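Local coordinates for cytolethal distending toxin subunit B (Escherichia coli, PDB 2F1N), which acts as the DNA-nicking endonuclease subunit of a tripartite bacterial toxin, very probably damaging host DNA and so causing G2/M cell cycle arrest, at residues A[18-22]-A[181-185]; A[50-56]-A[106-112]; A[76-82]-A[93-99]. All coordinates share one frame. Numbering follows the deposited sequence.

The three contacts step outward from the centre of the molecule. Interaction 1 is buried and joins the two sheets face to face, mainly through side chains, without backbone pairing between the strands. Interactions 2 and 3 are edge-to-edge backbone pairings within one of those sheets, where the strands run in the order 78-83, 92-98, 109-113, 50-56, 18-25. Interaction 2 is directly connected to both others: Ala-52 bonds to Ala-19 and Trp-21 of interaction 1, while Leu-109 and Leu-111 bond to Ser-98 and Tyr-96 of interaction 3. Interaction 2 is mainly aliphatic and buried; interaction 3, partly buried, adds aromatic and charged side chains. Interactions 1 and 3 do not touch, their nearest atoms lying about 10 Å apart.

Interaction 1: A[18-22]-A[181-185]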
ATOM      1  N   VAL A  18      -6.558  -4.093   6.306  1.00 13.57           N
ATOM      2  CA  VAL A  18      -5.426  -3.827   5.427  1.00 13.64           C
ATOM      3  C   VAL A  18      -4.273  -3.305   6.282  1.00 13.58           C
ATOM      4  O   VAL A  18      -4.429  -3.007   7.475  1.00 13.77           O
ATOM      5  CB  VAL A  18      -5.786  -2.816   4.300  1.00 14.62           C
ATOM      6  CG1 VAL A  18      -7.055  -3.282   3.511  1.00 14.79           C
ATOM      7  CG2 VAL A  18      -6.042  -1.438   4.867  1.00 14.54           C
ATOM      8  N   ALA A  19      -3.090  -3.225   5.691  1.00 13.12           N
ATOM      9  CA  ALA A  19      -1.938  -2.676   6.429  1.00 11.63           C
ATOM     10  C   ALA A  19      -0.868  -2.188   5.471  1.00 11.17           C
ATOM     11  O   ALA A  19      -0.936  -2.412   4.264  1.00 11.22           O
ATOM     12  CB  ALA A  19      -1.318  -3.792   7.369  1.00 11.63           C
ATOM     13  N   THR A  20       0.094  -1.442   6.007  1.00 11.95           N
ATOM     14  CA  THR A  20       1.203  -0.973   5.208  1.00 11.13           C
ATOM     15  C   THR A  20       2.498  -1.166   6.015  1.00 11.12           C
ATOM     16  O   THR A  20       2.485  -1.007   7.254  1.00 11.87           O
ATOM     17  CB  THR A  20       0.968   0.504   4.833  1.00 11.90           C
ATOM     18  OG1 THR A  20       2.106   0.991   4.116  1.00 12.31           O
ATOM     19  CG2 THR A  20       0.895   1.412   6.083  1.00 10.99           C
ATOM     20  N   TRP A  21       3.571  -1.576   5.335  1.00 10.40           N
ATOM     21  CA  TRP A  21       4.849  -1.712   5.997  1.00 10.35           C
ATOM     22  C   TRP A  21       6.024  -1.363   5.077  1.00 11.25           C
ATOM     23  O   TRP A  21       6.145  -1.898   3.974  1.00 10.39           O
ATOM     24  CB  TRP A  21       4.969  -3.182   6.485  1.00 10.31           C
ATOM     25  CG  TRP A  21       6.168  -3.392   7.408  1.00 13.23           C
ATOM     26  CD1 TRP A  21       6.726  -2.468   8.248  1.00 14.24           C
ATOM     27  CD2 TRP A  21       6.965  -4.581   7.530  1.00 17.30           C
ATOM     28  NE1 TRP A  21       7.817  -3.018   8.907  1.00 17.20           N
ATOM     29  CE2 TRP A  21       7.979  -4.314   8.477  1.00 18.73           C
ATOM     30  CE3 TRP A  21       6.913  -5.862   6.942  1.00 18.37           C
ATOM     31  CZ2 TRP A  21       8.928  -5.280   8.854  1.00 21.13           C
ATOM     32  CZ3 TRP A  21       7.847  -6.810   7.296  1.00 22.81           C
ATOM     33  CH2 TRP A  21       8.847  -6.519   8.258  1.00 23.61           C
ATOM     34  N   ASN A  22       6.886  -0.444   5.518  1.00 10.33           N
ATOM     35  CA  ASN A  22       8.115  -0.193   4.798  1.00 11.61           C
ATOM     36  C   ASN A  22       9.141  -1.116   5.456  1.00 12.06           C
ATOM     37  O   ASN A  22       9.504  -0.934   6.629  1.00 12.39           O
ATOM     38  CB  ASN A  22       8.497   1.288   4.976  1.00 11.39           C
ATOM     39  CG  ASN A  22       9.839   1.661   4.354  1.00 14.48           C
ATOM     40  OD1 ASN A  22      10.691   0.823   4.166  1.00 12.49           O
ATOM     41  ND2 ASN A  22      10.029   2.943   4.066  1.00 13.32           N
ATOM     42  N   MET A 181      -8.004   3.519  -1.479  1.00  9.83           N
ATOM     43  CA  MET A 181      -7.230   3.717  -0.273  1.00 10.12           C
ATOM     44  C   MET A 181      -5.767   3.706  -0.679  1.00  9.71           C
ATOM     45  O   MET A 181      -5.352   2.792  -1.364  1.00 10.70           O
ATOM     46  CB  MET A 181      -7.477   2.608   0.748  1.00 10.96           C
ATOM     47  CG  MET A 181      -6.786   2.969   2.047  1.00 14.31           C
ATOM     48  SD  MET A 181      -6.943   1.756   3.369  1.00 21.75           S
ATOM     49  CE  MET A 181      -8.722   1.647   3.534  1.00 18.32           C
ATOM     50  N   ILE A 182      -5.037   4.733  -0.270  1.00  9.85           N
ATOM     51  CA  ILE A 182      -3.585   4.781  -0.517  1.00  9.54           C
ATOM     52  C   ILE A 182      -2.877   4.469   0.815  1.00 11.02           C
ATOM     53  O   ILE A 182      -3.058   5.177   1.819  1.00 13.24           O
ATOM     54  CB  ILE A 182      -3.168   6.183  -0.995  1.00 10.85           C
ATOM     55  CG1 ILE A 182      -4.049   6.679  -2.178  1.00 10.90           C
ATOM     56  CG2 ILE A 182      -1.668   6.126  -1.388  1.00 11.18           C
ATOM     57  CD1 ILE A 182      -3.877   8.170  -2.534  1.00 12.83           C
ATOM     58  N   LEU A 183      -2.051   3.429   0.826  1.00 10.41           N
ATOM     59  CA  LEU A 183      -1.384   2.973   2.055  1.00 10.86           C
ATOM     60  C   LEU A 183       0.095   3.160   1.811  1.00 10.74           C
ATOM     61  O   LEU A 183       0.610   2.697   0.796  1.00 12.99           O
ATOM     62  CB  LEU A 183      -1.637   1.475   2.221  1.00 10.56           C
ATOM     63  CG  LEU A 183      -3.084   1.107   2.587  1.00 13.34           C
ATOM     64  CD1 LEU A 183      -3.498  -0.299   2.027  1.00 12.79           C
ATOM     65  CD2 LEU A 183      -3.152   1.110   4.118  1.00 13.80           C
ATOM     66  N   GLY A 184       0.769   3.869   2.672  1.00 10.92           N
ATOM     67  CA  GLY A 184       2.198   3.956   2.428  1.00 12.53           C
ATOM     68  C   GLY A 184       2.965   4.810   3.358  1.00 12.22           C
ATOM     69  O   GLY A 184       2.448   5.213   4.416  1.00 10.86           O
ATOM     70  N   ASP A 185       4.241   4.975   2.984  1.00 12.00           N
ATOM     71  CA  ASP A 185       5.151   5.842   3.699  1.00 11.25           C
ATOM     72  C   ASP A 185       5.119   7.170   2.974  1.00 11.28           C
ATOM     73  O   ASP A 185       5.718   7.369   1.903  1.00 11.22           O
ATOM     74  CB  ASP A 185       6.562   5.213   3.702  1.00 12.94           C
ATOM     75  CG  ASP A 185       7.588   6.064   4.396  1.00 14.17           C
ATOM     76  OD1 ASP A 185       7.293   7.222   4.851  1.00 12.52           O
ATOM     77  OD2 ASP A 185       8.767   5.641   4.470  1.00 13.84           O
TER
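This is a buried, face-to-face contact between the two beta sheets at the centre of the molecule, with strand 18-22 lying over strand 181-183. Their axes come within 7.9 Å and diverge by 31° in nearly the same N-to-C direction, so side chains, not backbone pairing, join them. At one end the packing is apolar: Val-18 CG2 sits 3.6 Å from Met-181 SD and 3.9 Å from Leu-183 CD2. Stacking two sheets in this way makes the core of the DNase I-like alpha/beta sandwich. Thr-20 OG1 comes 3.4 Å from Gly-184 CA but has its polar partner in the side chain of Gln-54. Gly-184 is nearly fully extended, where a CB would jam against the carbonyl O of Leu-183. Beyond it the contact turns polar: Asn-22 ND2 donates to Asp-185 OD2 at 3.0 Å, and also to Glu-55. His-147, Asp-222 and His-254 surround this pair, a polar cluster consistent with the active site of DNase I-like nucleases.

Interaction 2: A[50-56]-A[106-112]; sequences ILAVQEA and RVNLALV
Build strands 50-53 and 109-112 as antiparallel neighbours, axes 4.7 Å apart at closest and directions 173° apart, with extended backbones. Leu-51/Val-112 and Val-53/Ala-110 are hydrogen-bonded pairs; Ala-52/Leu-111 between them is non-hydrogen-bonded. Leu-51 N to Val-112 O is 2.9 Å and Val-112 N to Leu-51 O 2.8 Å; Val-53 N to Ala-110 O is 2.8 Å and Ala-110 N to Val-53 O 3.0 Å. The regular pairing ends after Val-53/Ala-110; Glu-55 takes left-handed angles (phi 46°, psi 54°), and one residue later Ala-56 N makes a further 2.9 Å hydrogen bond to Asn-108 O. A water accepts from Glu-55 N at 2.8 Å and donates weakly to Val-107 O at 3.0 Å.

Apolar contacts line both faces. Leu-111 (chi1 m, chi2 t) lays CD2 4.0 Å from both Ala-52 CB and Ile-50 CG2. On the other face Val-53 CB lies 4.1 Å from Ala-110 CB, which is 4.2 Å from Ala-56 CB.

Among the polar side chains, Glu-55 bonds to Asn-22 and Asn-108 to Val-100 N. Strand 50-56 also pairs in parallel with strand 18-25, making this a central part of a mixed sheet in the DNase I-like sandwich.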
ATOM      1  N   ILE A  50      -5.063  -7.214   2.649  1.00 12.76           N
ATOM      2  CA  ILE A  50      -4.201  -6.502   1.705  1.00 13.46           C
ATOM      3  C   ILE A  50      -3.066  -5.901   2.511  1.00 12.16           C
ATOM      4  O   ILE A  50      -3.299  -5.254   3.529  1.00 12.54           O
ATOM      5  CB  ILE A  50      -4.985  -5.428   0.943  1.00 14.49           C
ATOM      6  CG1 ILE A  50      -5.963  -6.137  -0.019  1.00 18.48           C
ATOM      7  CG2 ILE A  50      -4.024  -4.582   0.065  1.00 17.93           C
ATOM      8  CD1 ILE A  50      -7.096  -5.351  -0.443  1.00 25.49           C
ATOM      9  N   LEU A  51      -1.833  -6.163   2.082  1.00 10.28           N
ATOM     10  CA  LEU A  51      -0.677  -5.501   2.642  1.00 10.94           C
ATOM     11  C   LEU A  51       0.057  -4.682   1.546  1.00 10.14           C
ATOM     12  O   LEU A  51       0.474  -5.224   0.509  1.00  9.79           O
ATOM     13  CB  LEU A  51       0.311  -6.536   3.248  1.00 10.68           C
ATOM     14  CG  LEU A  51       1.644  -5.991   3.776  1.00 10.74           C
ATOM     15  CD1 LEU A  51       1.424  -5.040   4.993  1.00 12.21           C
ATOM     16  CD2 LEU A  51       2.601  -7.144   4.087  1.00 13.07           C
ATOM     17  N   ALA A  52       0.270  -3.389   1.837  1.00 10.92           N
ATOM     18  CA  ALA A  52       1.073  -2.538   0.985  1.00  9.88           C
ATOM     19  C   ALA A  52       2.486  -2.563   1.549  1.00  9.96           C
ATOM     20  O   ALA A  52       2.694  -2.414   2.767  1.00 11.20           O
ATOM     21  CB  ALA A  52       0.530  -1.084   0.962  1.00 10.14           C
ATOM     22  N   VAL A  53       3.443  -2.728   0.663  1.00  9.24           N
ATOM     23  CA  VAL A  53       4.865  -2.818   1.080  1.00  9.86           C
ATOM     24  C   VAL A  53       5.704  -1.767   0.341  1.00 10.07           C
ATOM     25  O   VAL A  53       5.526  -1.548  -0.899  1.00 11.28           O
ATOM     26  CB  VAL A  53       5.427  -4.245   0.766  1.00 10.87           C
ATOM     27  CG1 VAL A  53       6.894  -4.418   1.360  1.00 12.72           C
ATOM     28  CG2 VAL A  53       4.490  -5.342   1.296  1.00 11.91           C
ATOM     29  N   GLN A  54       6.625  -1.118   1.095  1.00  8.83           N
ATOM     30  CA  GLN A  54       7.620  -0.217   0.499  1.00  8.40           C
ATOM     31  C   GLN A  54       9.048  -0.727   0.835  1.00  8.80           C
ATOM     32  O   GLN A  54       9.193  -1.537   1.750  1.00 10.53           O
ATOM     33  CB  GLN A  54       7.457   1.249   0.997  1.00  8.51           C
ATOM     34  CG  GLN A  54       5.966   1.739   0.786  1.00 11.00           C
ATOM     35  CD  GLN A  54       5.097   1.312   1.955  1.00 11.11           C
ATOM     36  OE1 GLN A  54       5.557   1.292   3.112  1.00 14.25           O
ATOM     37  NE2 GLN A  54       3.841   0.883   1.659  1.00 12.92           N
ATOM     38  N   GLU A  55      10.033  -0.292   0.048  1.00 10.09           N
ATOM     39  CA  GLU A  55      11.426  -0.836   0.121  1.00 10.00           C
ATOM     40  C   GLU A  55      11.348  -2.363   0.179  1.00 11.98           C
ATOM     41  O   GLU A  55      11.933  -3.013   1.061  1.00 13.07           O
ATOM     42  CB  GLU A  55      12.164  -0.247   1.329  1.00 11.26           C
ATOM     43  CG  GLU A  55      12.178   1.281   1.255  1.00 12.03           C
ATOM     44  CD  GLU A  55      13.061   1.951   2.308  1.00 14.12           C
ATOM     45  OE1 GLU A  55      14.090   1.359   2.754  1.00 15.93           O
ATOM     46  OE2 GLU A  55      12.733   3.111   2.601  1.00 13.34           O
ATOM     47  N   ALA A  56      10.652  -2.934  -0.808  1.00 11.74           N
ATOM     48  CA  ALA A  56      10.213  -4.329  -0.714  1.00 11.93           C
ATOM     49  C   ALA A  56      11.327  -5.345  -1.031  1.00 12.69           C
ATOM     50  O   ALA A  56      11.156  -6.547  -0.781  1.00 12.48           O
ATOM     51  CB  ALA A  56       8.982  -4.587  -1.637  1.00 12.87           C
ATOM     52  N   ARG A 106      16.435  -0.849  -3.660  1.00 28.22           N
ATOM     53  CA  ARG A 106      16.118  -0.496  -2.270  1.00 25.75           C
ATOM     54  C   ARG A 106      14.820   0.299  -2.133  1.00 21.31           C
ATOM     55  O   ARG A 106      14.449   0.748  -1.031  1.00 19.79           O
ATOM     56  CB  ARG A 106      17.284   0.276  -1.641  1.00 26.86           C
ATOM     57  CG  ARG A 106      18.267  -0.652  -0.876  1.00 32.24           C
ATOM     58  CD  ARG A 106      19.502   0.033  -0.333  1.00 40.11           C
ATOM     59  NE  ARG A 106      20.365   0.465  -1.430  1.00 45.49           N
ATOM     60  CZ  ARG A 106      21.436  -0.208  -1.845  1.00 47.89           C
ATOM     61  NH1 ARG A 106      21.782  -1.348  -1.250  1.00 50.03           N
ATOM     62  NH2 ARG A 106      22.160   0.256  -2.858  1.00 49.42           N
ATOM     63  N   VAL A 107      14.144   0.519  -3.251  1.00 18.96           N
ATOM     64  CA  VAL A 107      12.890   1.283  -3.211  1.00 16.80           C
ATOM     65  C   VAL A 107      11.781   0.562  -4.010  1.00 15.69           C
ATOM     66  O   VAL A 107      10.842   1.189  -4.526  1.00 15.50           O
ATOM     67  CB  VAL A 107      13.098   2.824  -3.584  1.00 17.05           C
ATOM     68  CG1 VAL A 107      14.077   3.507  -2.618  1.00 20.38           C
ATOM     69  CG2 VAL A 107      13.550   3.016  -5.017  1.00 19.92           C
ATOM     70  N   ASN A 108      11.840  -0.777  -4.015  1.00 13.25           N
ATOM     71  CA  ASN A 108      10.781  -1.531  -4.727  1.00 12.70           C
ATOM     72  C   ASN A 108       9.454  -1.479  -3.992  1.00 10.56           C
ATOM     73  O   ASN A 108       9.415  -1.281  -2.805  1.00 11.69           O
ATOM     74  CB  ASN A 108      11.213  -2.966  -4.984  1.00 13.89           C
ATOM     75  CG  ASN A 108      12.426  -3.038  -5.900  1.00 14.79           C
ATOM     76  OD1 ASN A 108      12.636  -2.166  -6.719  1.00 15.89           O
ATOM     77  ND2 ASN A 108      13.145  -4.132  -5.830  1.00 15.97           N
ATOM     78  N   LEU A 109       8.368  -1.672  -4.734  1.00 10.57           N
ATOM     79  CA  LEU A 109       7.010  -1.622  -4.162  1.00 11.09           C
ATOM     80  C   LEU A 109       6.278  -2.923  -4.350  1.00 10.61           C
ATOM     81  O   LEU A 109       6.511  -3.638  -5.336  1.00 10.81           O
ATOM     82  CB  LEU A 109       6.175  -0.547  -4.867  1.00 11.17           C
ATOM     83  CG  LEU A 109       6.618   0.887  -4.623  1.00 11.11           C
ATOM     84  CD1 LEU A 109       5.948   1.738  -5.728  1.00 14.12           C
ATOM     85  CD2 LEU A 109       6.303   1.356  -3.243  1.00  8.98           C
ATOM     86  N   ALA A 110       5.395  -3.231  -3.393  1.00 10.22           N
ATOM     87  CA  ALA A 110       4.497  -4.402  -3.570  1.00  9.85           C
ATOM     88  C   ALA A 110       3.148  -4.228  -2.902  1.00 10.66           C
ATOM     89  O   ALA A 110       2.997  -3.457  -1.953  1.00  9.55           O
ATOM     90  CB  ALA A 110       5.178  -5.732  -3.037  1.00 11.12           C
ATOM     91  N   LEU A 111       2.189  -4.979  -3.424  1.00  9.97           N
ATOM     92  CA  LEU A 111       0.919  -5.245  -2.730  1.00 11.28           C
ATOM     93  C   LEU A 111       0.752  -6.753  -2.653  1.00  9.83           C
ATOM     94  O   LEU A 111       0.974  -7.481  -3.643  1.00 11.55           O
ATOM     95  CB  LEU A 111      -0.208  -4.616  -3.519  1.00 11.61           C
ATOM     96  CG  LEU A 111      -0.400  -3.114  -3.427  1.00 14.52           C
ATOM     97  CD1 LEU A 111      -1.184  -2.632  -4.680  1.00 17.07           C
ATOM     98  CD2 LEU A 111      -1.221  -2.822  -2.146  1.00 10.06           C
ATOM     99  N   VAL A 112       0.329  -7.236  -1.491  1.00  8.89           N
ATOM    100  CA  VAL A 112       0.048  -8.646  -1.297  1.00 10.14           C
ATOM    101  C   VAL A 112      -1.446  -8.755  -0.972  1.00 11.71           C
ATOM    102  O   VAL A 112      -1.958  -7.971  -0.140  1.00 12.91           O
ATOM    103  CB  VAL A 112       0.836  -9.199  -0.108  1.00 12.30           C
ATOM    104  CG1 VAL A 112       0.750 -10.755  -0.077  1.00 12.10           C
ATOM    105  CG2 VAL A 112       2.317  -8.733  -0.214  1.00 11.75           C
TER
HETATM  106  O   HOH W   1       9.635   1.723  -1.870  1.00 13.06           O

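Interaction 3: A[76-82]-A[93-99]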
ATOM      1  N   PRO A  76       7.851  -1.482 -14.560  1.00 18.40           N
ATOM      2  CA  PRO A  76       7.881  -2.909 -14.236  1.00 19.11           C
ATOM      3  C   PRO A  76       6.834  -3.280 -13.202  1.00 17.66           C
ATOM      4  O   PRO A  76       6.787  -2.682 -12.128  1.00 18.08           O
ATOM      5  CB  PRO A  76       9.274  -3.098 -13.643  1.00 19.44           C
ATOM      6  CG  PRO A  76      10.090  -2.083 -14.387  1.00 20.41           C
ATOM      7  CD  PRO A  76       9.220  -0.898 -14.489  1.00 21.49           C
ATOM      8  N   VAL A  77       5.985  -4.242 -13.540  1.00 15.75           N
ATOM      9  CA  VAL A  77       5.037  -4.784 -12.582  1.00 14.41           C
ATOM     10  C   VAL A  77       4.719  -6.241 -12.948  1.00 12.83           C
ATOM     11  O   VAL A  77       4.507  -6.560 -14.115  1.00 12.84           O
ATOM     12  CB  VAL A  77       3.735  -3.952 -12.459  1.00 14.73           C
ATOM     13  CG1 VAL A  77       2.778  -4.528 -11.342  1.00 13.23           C
ATOM     14  CG2 VAL A  77       4.053  -2.472 -12.183  1.00 19.32           C
ATOM     15  N   ARG A  78       4.685  -7.122 -11.945  1.00 11.26           N
ATOM     16  CA  ARG A  78       4.435  -8.549 -12.172  1.00 11.20           C
ATOM     17  C   ARG A  78       3.457  -9.054 -11.151  1.00 11.22           C
ATOM     18  O   ARG A  78       3.514  -8.662  -9.990  1.00 11.74           O
ATOM     19  CB  ARG A  78       5.744  -9.421 -11.997  1.00 13.40           C
ATOM     20  CG  ARG A  78       6.826  -9.223 -13.035  1.00 20.73           C
ATOM     21  CD  ARG A  78       8.207  -9.657 -12.483  1.00 25.21           C
ATOM     22  NE  ARG A  78       8.386 -11.063 -12.770  1.00 31.45           N
ATOM     23  CZ  ARG A  78       9.238 -11.879 -12.147  1.00 32.85           C
ATOM     24  NH1 ARG A  78       9.978 -11.446 -11.141  1.00 34.46           N
ATOM     25  NH2 ARG A  78       9.337 -13.144 -12.550  1.00 34.96           N
ATOM     26  N   GLU A  79       2.577  -9.974 -11.562  1.00 10.37           N
ATOM     27  CA  GLU A  79       1.719 -10.696 -10.619  1.00 10.05           C
ATOM     28  C   GLU A  79       2.367 -12.031 -10.324  1.00 10.14           C
ATOM     29  O   GLU A  79       2.704 -12.761 -11.255  1.00  9.91           O
ATOM     30  CB  GLU A  79       0.354 -10.974 -11.261  1.00 10.41           C
ATOM     31  CG  GLU A  79      -0.573 -11.812 -10.390  1.00 10.01           C
ATOM     32  CD  GLU A  79      -1.869 -12.053 -11.126  1.00 13.89           C
ATOM     33  OE1 GLU A  79      -1.916 -12.873 -12.084  1.00 14.22           O
ATOM     34  OE2 GLU A  79      -2.836 -11.346 -10.788  1.00 20.83           O
ATOM     35  N   LEU A  80       2.522 -12.351  -9.030  1.00  9.96           N
ATOM     36  CA  LEU A  80       3.061 -13.637  -8.593  1.00 12.02           C
ATOM     37  C   LEU A  80       2.075 -14.376  -7.693  1.00 11.94           C
ATOM     38  O   LEU A  80       1.331 -13.742  -6.940  1.00 13.31           O
ATOM     39  CB  LEU A  80       4.417 -13.447  -7.849  1.00 12.24           C
ATOM     40  CG  LEU A  80       5.286 -12.241  -8.268  1.00 16.25           C
ATOM     41  CD1 LEU A  80       6.310 -11.891  -7.148  1.00 18.97           C
ATOM     42  CD2 LEU A  80       6.018 -12.536  -9.569  1.00 19.22           C
ATOM     43  N   ILE A  81       2.039 -15.710  -7.784  1.00 11.76           N
ATOM     44  CA  ILE A  81       1.295 -16.471  -6.824  1.00 12.85           C
ATOM     45  C   ILE A  81       2.256 -17.055  -5.812  1.00 13.12           C
ATOM     46  O   ILE A  81       3.311 -17.601  -6.167  1.00 13.10           O
ATOM     47  CB  ILE A  81       0.386 -17.565  -7.510  1.00 15.08           C
ATOM     48  CG1 ILE A  81      -0.805 -16.857  -8.136  1.00 19.89           C
ATOM     49  CG2 ILE A  81      -0.220 -18.554  -6.470  1.00 16.65           C
ATOM     50  CD1 ILE A  81      -1.714 -17.730  -9.067  1.00 24.16           C
ATOM     51  N   TRP A  82       1.866 -16.951  -4.543  1.00 11.02           N
ATOM     52  CA  TRP A  82       2.732 -17.396  -3.444  1.00 13.52           C
ATOM     53  C   TRP A  82       1.954 -18.424  -2.658  1.00 13.78           C
ATOM     54  O   TRP A  82       0.966 -18.120  -1.958  1.00 12.65           O
ATOM     55  CB  TRP A  82       3.160 -16.188  -2.582  1.00 13.10           C
ATOM     56  CG  TRP A  82       4.156 -16.461  -1.473  1.00 13.55           C
ATOM     57  CD1 TRP A  82       5.030 -17.531  -1.350  1.00 18.30           C
ATOM     58  CD2 TRP A  82       4.382 -15.619  -0.339  1.00 14.40           C
ATOM     59  NE1 TRP A  82       5.787 -17.379  -0.203  1.00 15.86           N
ATOM     60  CE2 TRP A  82       5.420 -16.207   0.425  1.00 16.53           C
ATOM     61  CE3 TRP A  82       3.830 -14.396   0.089  1.00 16.77           C
ATOM     62  CZ2 TRP A  82       5.889 -15.634   1.627  1.00 17.35           C
ATOM     63  CZ3 TRP A  82       4.330 -13.794   1.284  1.00 18.96           C
ATOM     64  CH2 TRP A  82       5.355 -14.428   2.018  1.00 15.88           C
ATOM     65  N   VAL A  93      -1.512 -16.625  -1.726  1.00 17.03           N
ATOM     66  CA  VAL A  93      -1.781 -15.194  -1.846  1.00 13.95           C
ATOM     67  C   VAL A  93      -1.196 -14.708  -3.172  1.00 13.47           C
ATOM     68  O   VAL A  93      -0.318 -15.378  -3.751  1.00 13.32           O
ATOM     69  CB  VAL A  93      -1.219 -14.362  -0.652  1.00 14.56           C
ATOM     70  CG1 VAL A  93      -1.985 -14.662   0.694  1.00 13.83           C
ATOM     71  CG2 VAL A  93       0.315 -14.498  -0.537  1.00 13.72           C
ATOM     72  N   TYR A  94      -1.647 -13.546  -3.613  1.00 10.94           N
ATOM     73  CA  TYR A  94      -1.162 -12.915  -4.837  1.00 10.51           C
ATOM     74  C   TYR A  94      -0.252 -11.751  -4.483  1.00 10.14           C
ATOM     75  O   TYR A  94      -0.547 -10.964  -3.592  1.00 11.72           O
ATOM     76  CB  TYR A  94      -2.366 -12.393  -5.684  1.00 11.59           C
ATOM     77  CG  TYR A  94      -3.101 -13.518  -6.366  1.00 11.78           C
ATOM     78  CD1 TYR A  94      -4.070 -14.235  -5.687  1.00 17.21           C
ATOM     79  CD2 TYR A  94      -2.799 -13.837  -7.685  1.00 18.42           C
ATOM     80  CE1 TYR A  94      -4.748 -15.315  -6.322  1.00 17.34           C
ATOM     81  CE2 TYR A  94      -3.452 -14.852  -8.330  1.00 23.10           C
ATOM     82  CZ  TYR A  94      -4.450 -15.575  -7.643  1.00 24.32           C
ATOM     83  OH  TYR A  94      -5.116 -16.595  -8.283  1.00 29.94           O
ATOM     84  N   ILE A  95       0.905 -11.642  -5.163  1.00  9.69           N
ATOM     85  CA  ILE A  95       1.796 -10.500  -4.943  1.00  9.36           C
ATOM     86  C   ILE A  95       1.877  -9.679  -6.200  1.00  9.11           C
ATOM     87  O   ILE A  95       2.076 -10.231  -7.295  1.00 11.39           O
ATOM     88  CB  ILE A  95       3.251 -11.002  -4.577  1.00  9.81           C
ATOM     89  CG1 ILE A  95       3.233 -11.881  -3.306  1.00 11.00           C
ATOM     90  CG2 ILE A  95       4.163  -9.767  -4.352  1.00 10.50           C
ATOM     91  CD1 ILE A  95       4.671 -12.456  -2.988  1.00 12.88           C
ATOM     92  N   TYR A  96       1.752  -8.361  -6.085  1.00  8.46           N
ATOM     93  CA  TYR A  96       1.932  -7.493  -7.270  1.00  8.74           C
ATOM     94  C   TYR A  96       3.186  -6.729  -6.953  1.00  9.94           C
ATOM     95  O   TYR A  96       3.274  -5.983  -5.938  1.00 10.16           O
ATOM     96  CB  TYR A  96       0.690  -6.557  -7.436  1.00  9.90           C
ATOM     97  CG  TYR A  96      -0.478  -7.443  -7.691  1.00  9.79           C
ATOM     98  CD1 TYR A  96      -0.752  -7.889  -8.999  1.00 11.05           C
ATOM     99  CD2 TYR A  96      -1.214  -7.992  -6.621  1.00 10.03           C
ATOM    100  CE1 TYR A  96      -1.795  -8.801  -9.257  1.00 11.46           C
ATOM    101  CE2 TYR A  96      -2.227  -8.931  -6.863  1.00 11.17           C
ATOM    102  CZ  TYR A  96      -2.512  -9.321  -8.178  1.00 15.21           C
ATOM    103  OH  TYR A  96      -3.496 -10.277  -8.420  1.00 12.66           O
ATOM    104  N   PHE A  97       4.201  -6.962  -7.774  1.00  8.93           N
ATOM    105  CA  PHE A  97       5.551  -6.498  -7.417  1.00  9.97           C
ATOM    106  C   PHE A  97       6.106  -5.578  -8.473  1.00 10.53           C
ATOM    107  O   PHE A  97       6.079  -5.935  -9.654  1.00 10.76           O
ATOM    108  CB  PHE A  97       6.474  -7.714  -7.193  1.00 11.18           C
ATOM    109  CG  PHE A  97       7.686  -7.389  -6.351  1.00 15.17           C
ATOM    110  CD1 PHE A  97       8.769  -6.791  -6.906  1.00 20.14           C
ATOM    111  CD2 PHE A  97       7.692  -7.683  -4.967  1.00 19.38           C
ATOM    112  CE1 PHE A  97       9.886  -6.451  -6.135  1.00 19.79           C
ATOM    113  CE2 PHE A  97       8.832  -7.342  -4.174  1.00 19.60           C
ATOM    114  CZ  PHE A  97       9.897  -6.716  -4.784  1.00 21.02           C
ATOM    115  N   SER A  98       6.671  -4.439  -8.055  1.00 11.60           N
ATOM    116  CA  SER A  98       7.315  -3.536  -9.018  1.00 13.64           C
ATOM    117  C   SER A  98       8.764  -3.345  -8.636  1.00 14.90           C
ATOM    118  O   SER A  98       9.030  -2.733  -7.614  1.00 13.43           O
ATOM    119  CB  SER A  98       6.679  -2.152  -9.048  1.00 15.03           C
ATOM    120  OG  SER A  98       5.349  -2.279  -9.470  1.00 24.31           O
ATOM    121  N   ALA A  99       9.665  -3.889  -9.440  1.00 17.67           N
ATOM    122  CA  ALA A  99      11.074  -3.562  -9.345  1.00 23.05           C
ATOM    123  C   ALA A  99      11.219  -2.121  -9.883  1.00 26.31           C
ATOM    124  O   ALA A  99      11.042  -1.851 -11.079  1.00 28.25           O
ATOM    125  CB  ALA A  99      11.876  -4.543 -10.162  1.00 24.11           C
TER
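Trp-82 packs its indole against two residues of the partner strand, CE3 reaching Val-93 CG2 at 3.6 Å and Ile-95 CD1 at 3.7 Å. The two strands, 78-82 and 93-98, are the arms of an antiparallel beta hairpin in one sheet of the DNase I-like sandwich. Three hydrogen-bonded pairs, Arg-78/Phe-97, Leu-80/Ile-95 and Trp-82/Val-93, hold them together with six backbone bonds. In the middle pair, both Leu-80 N to Ile-95 O and Ile-95 N to Leu-80 O measure 2.8 Å.

The faces differ in character. Leu-80 shares the face of Trp-82, with CD1 4.1 Å from Ile-95 CB and 4.2 Å from Phe-97 CB; helix 31-42 covers part of this side, bringing Trp-34 and Ile-42 against it. Opposite are Glu-79, Ile-81, Tyr-94 and Tyr-96. Here Ile-81 CG1 packs 3.3 Å from Tyr-94 CE2, and Tyr-96 OH donates to Glu-79 OE2 at 2.7 Å; the same carboxylate forms a salt bridge with Arg-68. Tyr-96 also touches Ile-136 on strand 133-138 of the other sheet. Beyond the Arg-78/Phe-97 pair, Ser-98 OG still makes a weak hydrogen bond to Pro-76 O, at 3.0 Å.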